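Local coordinates for protein YJHT (Escherichia coli, PDB 2UVK) that converts the alpha-anomer of N-acetylneuraminate (sialic acid) to the beta-anomer, speeding the equilibration of the two forms, at residues B[82-90]-B[100-110]; B[156-166]-B[207-215]. All blocks are in the same frame, centred on the assembly; numbering follows the deposited sequence.

Interaction 1 (B[82-90]-B[100-110]); sequences TQVFNDVHK and KLMSHAPMGMA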
loop_
_atom_site.group_PDB
_atom_site.type_symbol
_atom_site.label_atom_id
_atom_site.label_comp_id
_atom_site.label_asym_id
_atom_site.label_seq_id
_atom_site.Cartn_x
_atom_site.Cartn_y
_atom_site.Cartn_z
ATOM N N THR B 82 1.018 12.046 -14.433
ATOM C CA THR B 82 -0.072 11.140 -14.160
ATOM C C THR B 82 0.213 10.357 -12.908
ATOM O O THR B 82 1.315 9.819 -12.708
ATOM C CB THR B 82 -0.241 10.192 -15.359
ATOM O OG1 THR B 82 -0.634 10.961 -16.515
ATOM C CG2 THR B 82 -1.277 9.106 -15.086
ATOM N N GLN B 83 -0.812 10.264 -12.062
ATOM C CA GLN B 83 -0.692 9.576 -10.796
ATOM C C GLN B 83 -2.053 9.074 -10.334
ATOM O O GLN B 83 -3.082 9.496 -10.827
ATOM C CB GLN B 83 -0.135 10.485 -9.716
ATOM C CG GLN B 83 -1.091 11.622 -9.371
ATOM C CD GLN B 83 -0.963 12.114 -7.964
ATOM O OE1 GLN B 83 0.054 11.917 -7.297
ATOM N NE2 GLN B 83 -1.959 12.888 -7.538
ATOM N N VAL B 84 -2.001 8.230 -9.320
ATOM C CA VAL B 84 -3.186 7.709 -8.644
ATOM C C VAL B 84 -3.451 8.520 -7.392
ATOM O O VAL B 84 -2.555 8.752 -6.591
ATOM C CB VAL B 84 -2.930 6.225 -8.226
ATOM C CG1 VAL B 84 -4.085 5.652 -7.437
ATOM C CG2 VAL B 84 -2.651 5.394 -9.416
ATOM N N PHE B 85 -4.715 8.888 -7.184
ATOM C CA PHE B 85 -5.103 9.652 -5.991
ATOM C C PHE B 85 -5.659 8.753 -4.885
ATOM O O PHE B 85 -6.101 7.651 -5.178
ATOM C CB PHE B 85 -6.186 10.689 -6.358
ATOM C CG PHE B 85 -5.664 11.864 -7.152
ATOM C CD1 PHE B 85 -5.422 13.050 -6.508
ATOM C CD2 PHE B 85 -5.523 11.815 -8.516
ATOM C CE1 PHE B 85 -4.945 14.133 -7.202
ATOM C CE2 PHE B 85 -5.068 12.896 -9.211
ATOM C CZ PHE B 85 -4.796 14.071 -8.528
ATOM N N ASN B 86 -5.635 9.225 -3.644
ATOM C CA ASN B 86 -6.163 8.473 -2.493
ATOM C C ASN B 86 -7.162 9.302 -1.712
ATOM O O ASN B 86 -7.340 9.096 -0.527
ATOM C CB ASN B 86 -5.048 8.007 -1.543
ATOM C CG ASN B 86 -4.500 9.142 -0.661
ATOM O OD1 ASN B 86 -4.404 10.297 -1.121
ATOM N ND2 ASN B 86 -4.153 8.837 0.592
ATOM N N ASP B 87 -7.796 10.254 -2.389
ATOM C CA ASP B 87 -8.623 11.241 -1.693
ATOM C C ASP B 87 -10.123 10.989 -1.804
ATOM O O ASP B 87 -10.580 10.091 -2.527
ATOM C CB ASP B 87 -8.278 12.664 -2.166
ATOM C CG ASP B 87 -8.476 12.868 -3.654
ATOM O OD1 ASP B 87 -8.951 11.930 -4.359
ATOM O OD2 ASP B 87 -8.125 13.973 -4.155
ATOM N N VAL B 88 -10.871 11.764 -1.013
ATOM C CA VAL B 88 -12.331 11.712 -1.025
ATOM C C VAL B 88 -12.873 13.143 -1.125
ATOM O O VAL B 88 -12.420 14.043 -0.405
ATOM C CB VAL B 88 -12.861 11.059 0.265
ATOM C CG1 VAL B 88 -14.399 10.869 0.207
ATOM C CG2 VAL B 88 -12.144 9.742 0.558
ATOM N N HIS B 89 -13.799 13.324 -2.056
ATOM C CA HIS B 89 -14.558 14.567 -2.175
ATOM C C HIS B 89 -16.013 14.282 -1.877
ATOM O O HIS B 89 -16.505 13.202 -2.141
ATOM C CB HIS B 89 -14.403 15.136 -3.575
ATOM C CG HIS B 89 -13.074 15.781 -3.825
ATOM N ND1 HIS B 89 -11.928 15.060 -4.074
ATOM C CD2 HIS B 89 -12.715 17.088 -3.899
ATOM C CE1 HIS B 89 -10.919 15.895 -4.283
ATOM N NE2 HIS B 89 -11.373 17.134 -4.185
ATOM N N LYS B 90 -16.698 15.279 -1.312
ATOM C CA LYS B 90 -18.126 15.167 -1.013
ATOM C C LYS B 90 -18.896 16.237 -1.749
ATOM O O LYS B 90 -18.537 17.410 -1.683
ATOM C CB LYS B 90 -18.349 15.329 0.485
ATOM C CG LYS B 90 -19.805 15.303 0.918
ATOM C CD LYS B 90 -19.939 15.295 2.429
ATOM C CE LYS B 90 -19.517 16.611 3.055
ATOM N NZ LYS B 90 -20.499 17.711 2.834
ATOM N N LYS B 100 -13.430 18.919 -0.499
ATOM C CA LYS B 100 -12.471 17.822 -0.328
ATOM C C LYS B 100 -12.449 17.495 1.147
ATOM O O LYS B 100 -12.448 18.396 1.994
ATOM C CB LYS B 100 -11.092 18.254 -0.785
ATOM C CG LYS B 100 -10.046 17.148 -0.634
ATOM C CD LYS B 100 -8.687 17.539 -1.190
ATOM C CE LYS B 100 -7.724 16.424 -0.912
ATOM N NZ LYS B 100 -6.304 16.758 -1.248
ATOM N N LEU B 101 -12.480 16.217 1.483
ATOM C CA LEU B 101 -12.464 15.807 2.877
ATOM C C LEU B 101 -11.018 15.664 3.341
ATOM O O LEU B 101 -10.118 15.320 2.537
ATOM C CB LEU B 101 -13.245 14.498 3.089
ATOM C CG LEU B 101 -14.696 14.484 2.600
ATOM C CD1 LEU B 101 -15.354 13.152 2.936
ATOM C CD2 LEU B 101 -15.499 15.650 3.192
HETATM N N MSE B 102 -10.781 15.952 4.616
HETATM C CA MSE B 102 -9.484 15.651 5.212
HETATM C C MSE B 102 -9.560 14.193 5.588
HETATM O O MSE B 102 -10.072 13.833 6.640
HETATM C CB MSE B 102 -9.222 16.546 6.425
HETATM C CG MSE B 102 -7.846 16.299 7.039
HETATM SE SE MSE B 102 -7.403 17.645 8.368
HETATM C CE MSE B 102 -6.673 19.053 7.208
ATOM N N SER B 103 -9.082 13.338 4.681
ATOM C CA SER B 103 -9.264 11.909 4.789
ATOM C C SER B 103 -8.203 11.243 3.928
ATOM O O SER B 103 -8.077 11.593 2.764
ATOM C CB SER B 103 -10.635 11.558 4.250
ATOM O OG SER B 103 -10.919 10.193 4.379
ATOM N N HIS B 104 -7.496 10.271 4.483
ATOM C CA HIS B 104 -6.359 9.653 3.777
ATOM C C HIS B 104 -6.529 8.148 3.659
ATOM O O HIS B 104 -6.289 7.418 4.625
ATOM C CB HIS B 104 -5.084 9.984 4.543
ATOM C CG HIS B 104 -4.770 11.446 4.518
ATOM N ND1 HIS B 104 -5.034 12.307 5.565
ATOM C CD2 HIS B 104 -4.258 12.203 3.520
ATOM C CE1 HIS B 104 -4.667 13.527 5.212
ATOM N NE2 HIS B 104 -4.228 13.497 3.971
ATOM N N ALA B 105 -6.938 7.682 2.485
ATOM C CA ALA B 105 -7.057 6.247 2.269
ATOM C C ALA B 105 -5.668 5.608 2.319
ATOM O O ALA B 105 -4.700 6.168 1.797
ATOM C CB ALA B 105 -7.728 5.985 0.937
ATOM N N PRO B 106 -5.560 4.440 2.956
ATOM C CA PRO B 106 -4.268 3.790 3.081
ATOM C C PRO B 106 -3.647 3.309 1.782
ATOM O O PRO B 106 -2.432 3.039 1.751
ATOM C CB PRO B 106 -4.552 2.620 4.028
ATOM C CG PRO B 106 -5.982 2.382 3.877
ATOM C CD PRO B 106 -6.590 3.718 3.736
HETATM N N MSE B 107 -4.459 3.192 0.739
HETATM C CA MSE B 107 -3.979 2.811 -0.591
HETATM C C MSE B 107 -4.503 3.792 -1.633
HETATM O O MSE B 107 -5.626 4.290 -1.522
HETATM C CB MSE B 107 -4.425 1.381 -0.934
HETATM C CG MSE B 107 -3.481 0.253 -0.433
HETATM SE SE MSE B 107 -3.601 -0.166 1.471
HETATM C CE MSE B 107 -5.375 -1.002 1.521
ATOM N N GLY B 108 -3.692 4.089 -2.649
ATOM C CA GLY B 108 -4.204 4.793 -3.782
ATOM C C GLY B 108 -5.379 4.011 -4.343
ATOM O O GLY B 108 -5.495 2.797 -4.125
HETATM N N MSE B 109 -6.257 4.690 -5.068
HETATM C CA MSE B 109 -7.489 4.104 -5.579
HETATM C C MSE B 109 -7.671 4.431 -7.053
HETATM O O MSE B 109 -8.137 5.512 -7.409
HETATM C CB MSE B 109 -8.654 4.642 -4.753
HETATM C CG MSE B 109 -8.595 4.175 -3.324
HETATM SE SE MSE B 109 -10.105 4.855 -2.250
HETATM C CE MSE B 109 -9.537 6.724 -2.130
ATOM N N ALA B 110 -7.260 3.506 -7.917
ATOM C CA ALA B 110 -7.547 3.543 -9.351
ATOM C C ALA B 110 -7.683 2.148 -9.887
ATOM O O ALA B 110 -6.748 1.372 -9.742
ATOM C CB ALA B 110 -6.459 4.304 -10.143
HETATM O O HOH W 1 -6.085 15.488 -3.464
HETATM O O HOH W 2 -9.384 13.317 0.818
#

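Interaction 2 (B[156-166]-B[207-215]); sequences YFDKKAEDYFF and NGEAKPGLR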
loop_
_atom_site.group_PDB
_atom_site.type_symbol
_atom_site.label_atom_id
_atom_site.label_comp_id
_atom_site.label_asym_id
_atom_site.label_seq_id
_atom_site.Cartn_x
_atom_site.Cartn_y
_atom_site.Cartn_z
ATOM N N TYR B 156 8.818 -3.083 -16.577
ATOM C CA TYR B 156 7.445 -2.929 -16.046
ATOM C C TYR B 156 6.538 -4.140 -16.319
ATOM O O TYR B 156 5.775 -4.574 -15.441
ATOM C CB TYR B 156 6.805 -1.679 -16.622
ATOM C CG TYR B 156 5.471 -1.302 -15.981
ATOM C CD1 TYR B 156 5.421 -0.735 -14.724
ATOM C CD2 TYR B 156 4.288 -1.482 -16.680
ATOM C CE1 TYR B 156 4.186 -0.370 -14.152
ATOM C CE2 TYR B 156 3.048 -1.125 -16.127
ATOM C CZ TYR B 156 3.031 -0.562 -14.863
ATOM O OH TYR B 156 1.838 -0.154 -14.294
ATOM N N PHE B 157 6.579 -4.675 -17.538
ATOM C CA PHE B 157 5.658 -5.734 -17.934
ATOM C C PHE B 157 6.164 -7.156 -17.649
ATOM O O PHE B 157 5.365 -8.075 -17.601
ATOM C CB PHE B 157 5.264 -5.584 -19.398
ATOM C CG PHE B 157 4.428 -4.386 -19.667
ATOM C CD1 PHE B 157 3.105 -4.370 -19.262
ATOM C CD2 PHE B 157 4.924 -3.280 -20.331
ATOM C CE1 PHE B 157 2.299 -3.260 -19.498
ATOM C CE2 PHE B 157 4.120 -2.168 -20.552
ATOM C CZ PHE B 157 2.801 -2.173 -20.139
ATOM N N ASP B 158 7.452 -7.299 -17.370
ATOM C CA ASP B 158 8.048 -8.628 -17.155
ATOM C C ASP B 158 8.074 -8.963 -15.666
ATOM O O ASP B 158 9.135 -9.051 -15.025
ATOM C CB ASP B 158 9.470 -8.688 -17.723
ATOM C CG ASP B 158 10.058 -10.089 -17.675
ATOM O OD1 ASP B 158 9.273 -11.055 -17.565
ATOM O OD2 ASP B 158 11.304 -10.207 -17.746
ATOM N N LYS B 159 6.884 -9.107 -15.099
ATOM C CA LYS B 159 6.755 -9.460 -13.692
ATOM C C LYS B 159 5.581 -10.403 -13.544
ATOM O O LYS B 159 4.652 -10.384 -14.348
ATOM C CB LYS B 159 6.483 -8.213 -12.841
ATOM C CG LYS B 159 7.425 -7.059 -13.018
ATOM C CD LYS B 159 7.110 -5.938 -12.004
ATOM C CE LYS B 159 8.044 -4.741 -12.167
ATOM N NZ LYS B 159 9.479 -5.116 -12.061
ATOM N N LYS B 160 5.596 -11.216 -12.487
ATOM C CA LYS B 160 4.430 -12.014 -12.160
ATOM C C LYS B 160 3.335 -11.109 -11.597
ATOM O O LYS B 160 3.639 -10.026 -11.107
ATOM C CB LYS B 160 4.777 -13.094 -11.134
ATOM C CG LYS B 160 5.687 -14.227 -11.697
ATOM C CD LYS B 160 4.931 -15.097 -12.711
ATOM C CE LYS B 160 5.672 -16.375 -13.131
ATOM N NZ LYS B 160 4.798 -17.365 -13.902
ATOM N N ALA B 161 2.101 -11.575 -11.644
ATOM C CA ALA B 161 0.955 -10.771 -11.204
ATOM C C ALA B 161 1.117 -10.265 -9.765
ATOM O O ALA B 161 0.850 -9.092 -9.468
ATOM C CB ALA B 161 -0.342 -11.552 -11.368
ATOM N N GLU B 162 1.599 -11.107 -8.864
ATOM C CA GLU B 162 1.780 -10.705 -7.465
ATOM C C GLU B 162 2.715 -9.511 -7.287
ATOM O O GLU B 162 2.610 -8.807 -6.285
ATOM C CB GLU B 162 2.359 -11.838 -6.584
ATOM C CG GLU B 162 1.818 -13.220 -6.755
ATOM C CD GLU B 162 2.547 -13.951 -7.872
ATOM O OE1 GLU B 162 3.660 -14.551 -7.675
ATOM O OE2 GLU B 162 1.998 -13.904 -8.956
ATOM N N ASP B 163 3.657 -9.311 -8.211
ATOM C CA ASP B 163 4.664 -8.272 -8.070
ATOM C C ASP B 163 4.064 -6.866 -8.294
ATOM O O ASP B 163 4.768 -5.863 -8.090
ATOM C CB ASP B 163 5.789 -8.461 -9.087
ATOM C CG ASP B 163 6.574 -9.749 -8.881
ATOM O OD1 ASP B 163 6.612 -10.278 -7.776
ATOM O OD2 ASP B 163 7.177 -10.210 -9.862
ATOM N N TYR B 164 2.827 -6.814 -8.778
ATOM C CA TYR B 164 2.150 -5.513 -9.010
ATOM C C TYR B 164 1.349 -5.035 -7.816
ATOM O O TYR B 164 0.902 -3.903 -7.798
ATOM C CB TYR B 164 1.258 -5.567 -10.235
ATOM C CG TYR B 164 2.033 -5.807 -11.511
ATOM C CD1 TYR B 164 2.574 -4.753 -12.254
ATOM C CD2 TYR B 164 2.288 -7.108 -11.940
ATOM C CE1 TYR B 164 3.307 -4.996 -13.430
ATOM C CE2 TYR B 164 2.993 -7.350 -13.093
ATOM C CZ TYR B 164 3.505 -6.304 -13.831
ATOM O OH TYR B 164 4.241 -6.599 -14.974
ATOM N N PHE B 165 1.182 -5.883 -6.812
ATOM C CA PHE B 165 0.571 -5.488 -5.564
ATOM C C PHE B 165 -0.757 -4.796 -5.800
ATOM O O PHE B 165 -1.068 -3.790 -5.143
ATOM C CB PHE B 165 1.531 -4.674 -4.732
ATOM C CG PHE B 165 2.692 -5.472 -4.231
ATOM C CD1 PHE B 165 2.636 -6.099 -3.000
ATOM C CD2 PHE B 165 3.841 -5.598 -4.983
ATOM C CE1 PHE B 165 3.707 -6.844 -2.547
ATOM C CE2 PHE B 165 4.907 -6.348 -4.529
ATOM C CZ PHE B 165 4.840 -6.955 -3.309
ATOM N N PHE B 166 -1.574 -5.319 -6.701
ATOM C CA PHE B 166 -2.970 -4.858 -6.778
ATOM C C PHE B 166 -3.641 -5.080 -5.404
ATOM O O PHE B 166 -3.315 -6.035 -4.692
ATOM C CB PHE B 166 -3.748 -5.547 -7.888
ATOM C CG PHE B 166 -3.408 -5.099 -9.286
ATOM C CD1 PHE B 166 -2.341 -4.247 -9.561
ATOM C CD2 PHE B 166 -4.167 -5.557 -10.336
ATOM C CE1 PHE B 166 -2.106 -3.833 -10.855
ATOM C CE2 PHE B 166 -3.913 -5.146 -11.632
ATOM C CZ PHE B 166 -2.882 -4.274 -11.877
ATOM N N ASN B 207 -14.491 -10.408 -12.611
ATOM C CA ASN B 207 -13.369 -10.255 -13.511
ATOM C C ASN B 207 -12.413 -9.117 -13.071
ATOM O O ASN B 207 -12.200 -8.951 -11.873
ATOM C CB ASN B 207 -13.849 -10.088 -14.967
ATOM C CG ASN B 207 -14.441 -11.350 -15.573
ATOM O OD1 ASN B 207 -14.936 -12.279 -14.878
ATOM N ND2 ASN B 207 -14.413 -11.388 -16.878
ATOM N N GLY B 208 -11.862 -8.338 -14.019
ATOM C CA GLY B 208 -10.820 -7.365 -13.701
ATOM C C GLY B 208 -9.431 -7.778 -14.146
ATOM O O GLY B 208 -9.176 -8.965 -14.450
ATOM N N GLU B 209 -8.513 -6.826 -14.156
ATOM C CA GLU B 209 -7.109 -7.125 -14.435
ATOM C C GLU B 209 -6.454 -7.710 -13.209
ATOM O O GLU B 209 -6.619 -7.167 -12.120
ATOM C CB GLU B 209 -6.329 -5.863 -14.808
ATOM C CG GLU B 209 -6.541 -5.380 -16.218
ATOM C CD GLU B 209 -5.472 -4.354 -16.631
ATOM O OE1 GLU B 209 -5.066 -3.547 -15.787
ATOM O OE2 GLU B 209 -4.969 -4.419 -17.775
ATOM N N ALA B 210 -5.711 -8.826 -13.373
ATOM C CA ALA B 210 -4.822 -9.340 -12.324
ATOM C C ALA B 210 -3.448 -8.693 -12.337
ATOM O O ALA B 210 -2.753 -8.693 -11.343
ATOM C CB ALA B 210 -4.657 -10.877 -12.423
ATOM N N LYS B 211 -3.068 -8.133 -13.487
ATOM C CA LYS B 211 -1.849 -7.340 -13.620
ATOM C C LYS B 211 -2.030 -6.574 -14.914
ATOM O O LYS B 211 -2.933 -6.884 -15.671
ATOM C CB LYS B 211 -0.594 -8.214 -13.674
ATOM C CG LYS B 211 -0.531 -9.228 -14.828
ATOM C CD LYS B 211 0.923 -9.658 -15.121
ATOM C CE LYS B 211 1.662 -8.589 -15.912
ATOM N NZ LYS B 211 3.065 -9.031 -16.247
ATOM N N PRO B 212 -1.178 -5.572 -15.172
ATOM C CA PRO B 212 -1.319 -4.873 -16.453
ATOM C C PRO B 212 -1.315 -5.828 -17.642
ATOM O O PRO B 212 -0.373 -6.616 -17.773
ATOM C CB PRO B 212 -0.148 -3.904 -16.436
ATOM C CG PRO B 212 0.077 -3.635 -14.991
ATOM C CD PRO B 212 -0.119 -4.983 -14.342
ATOM N N GLY B 213 -2.406 -5.826 -18.414
ATOM C CA GLY B 213 -2.567 -6.671 -19.601
ATOM C C GLY B 213 -3.052 -8.103 -19.429
ATOM O O GLY B 213 -3.163 -8.861 -20.407
ATOM N N LEU B 214 -3.339 -8.492 -18.199
ATOM C CA LEU B 214 -3.880 -9.808 -17.912
ATOM C C LEU B 214 -5.103 -9.699 -17.035
ATOM O O LEU B 214 -5.025 -9.154 -15.932
ATOM C CB LEU B 214 -2.843 -10.623 -17.169
ATOM C CG LEU B 214 -3.294 -12.026 -16.764
ATOM C CD1 LEU B 214 -3.450 -12.972 -17.986
ATOM C CD2 LEU B 214 -2.328 -12.582 -15.734
ATOM N N ARG B 215 -6.213 -10.223 -17.521
ATOM C CA ARG B 215 -7.448 -10.265 -16.769
ATOM C C ARG B 215 -7.716 -11.660 -16.212
ATOM O O ARG B 215 -7.093 -12.662 -16.644
ATOM C CB ARG B 215 -8.585 -9.836 -17.657
ATOM C CG ARG B 215 -8.556 -8.350 -17.992
ATOM C CD ARG B 215 -8.570 -8.118 -19.460
ATOM N NE ARG B 215 -8.565 -6.689 -19.786
ATOM C CZ ARG B 215 -7.474 -5.929 -19.868
ATOM N NH1 ARG B 215 -6.265 -6.411 -19.599
ATOM N NH2 ARG B 215 -7.605 -4.643 -20.174
#

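Interaction 1 (B[82-90]-B[100-110])
Asn-86 and Ala-105 grip each other through side chain and backbone. Asn-86 ND2 donates to Ala-105 O over 3.0 Å, nearly straight (169°), lying in the carbonyl plane on a lone pair, while a weak bond returns from Ala-105 N to Asn-86 O. CG of Asn-86 sits between its own N and carbonyl carbon (chi1 76°), which swings the amide onto this target. Met-109 N binds Phe-85 O at 3.0 Å, and this selenomethionine bends at its last torsion, placing Met-109 CE 3.5 Å from Asp-87 O. At the other end, Leu-101 N donates to Val-88 O (2.9 Å), next to the non-hydrogen-bonded antiparallel pair His-89 and Lys-100. The extended lysine chain runs over one face of the imidazole, a CH-pi contact with Lys-100 CG 4.0 Å from the His-89 ring centroid. With alanine replacing His-89, the methylenes of Lys-100 would probably lose this cover and its ammonium be freer to wander from Asp-87. Water 1 links Lys-100 NZ to Asp-87 OD2, which also forms a salt bridge with Arg-56; water 2 accepts from Val-88 N. Farther out, Trp-180 packs against Val-88, Ala-105 and Met-109, and Asn-130 of the second subunit also donates to Ala-105 O. These backbone bonds thus hold on where regular strand pairing stops, though buried Met-107 O lacks one, while Arg-56 and the water-bridged Lys-100 would help stabilise the Asp-87 carboxylate as an anion.

Interaction 2 (B[156-166]-B[207-215])
Tyr-156 and Phe-157, closing helix 146-157, reach Pro-212 with their rings, Phe-157 CE1 lying 4.0 Å from Pro-212 CB. The backbone here does more: Phe-157 O accepts from Lys-211 NZ at 2.8 Å, and Lys-159 O takes a second bond from NZ at the same length, in its carbonyl plane. Lys-211 gets there by a bend at chi3 (-78°), its aliphatic part passing close to Tyr-164. Ala-161 opens a short 3-10 turn and lays CB against Ala-210 O. The Tyr-164 ring lies between Lys-159 and Pro-212, whose CD sits over one face, 3.5 Å from the centroid, and the hydroxyl accepts from Lys-211 NZ (3.0 Å) while donating to Tyr-156 O (2.6 Å). With Asn-275 O, the ammonium has four acceptors for three protons, so one is probably shared. Phe-166 turns its edge to Glu-209 O, with CE2 3.4 Å from that oxygen. Glu-209, the predicted proton acceptor, is held by Gly-213 N and a salt bridge from Arg-215. A classic beta bulge, Ala-210 and Lys-211 facing Leu-214, and a type II turn from Lys-211 to Leu-214 shape this hairpin, the connection between strands 202-206 and 219-223 of a Kelch propeller blade that carries the probable catalytic base.

In the fold
After a first blade (strands 14-18 to 46-47), the chain enters the blade of strands 60-64, 67-71, 88-92 and 97-100. Interaction 1 closes a short loop within this second Kelch repeat, joining the approach to strand 88-92 to the connection leading on to strand 112-117. The chain then builds the next sheet, interrupted by helices 129-142 and 146-157, and interaction 2 begins where the second helix ends. It spans 40 residues, including the last two strands of that sheet and the first two of the next, and ties Kelch repeat 4 to the hairpin of repeat 5. The contacts follow in series, neither nesting nor crossing. Their centres lie about 22 Å apart without touching, yet both border the second subunit.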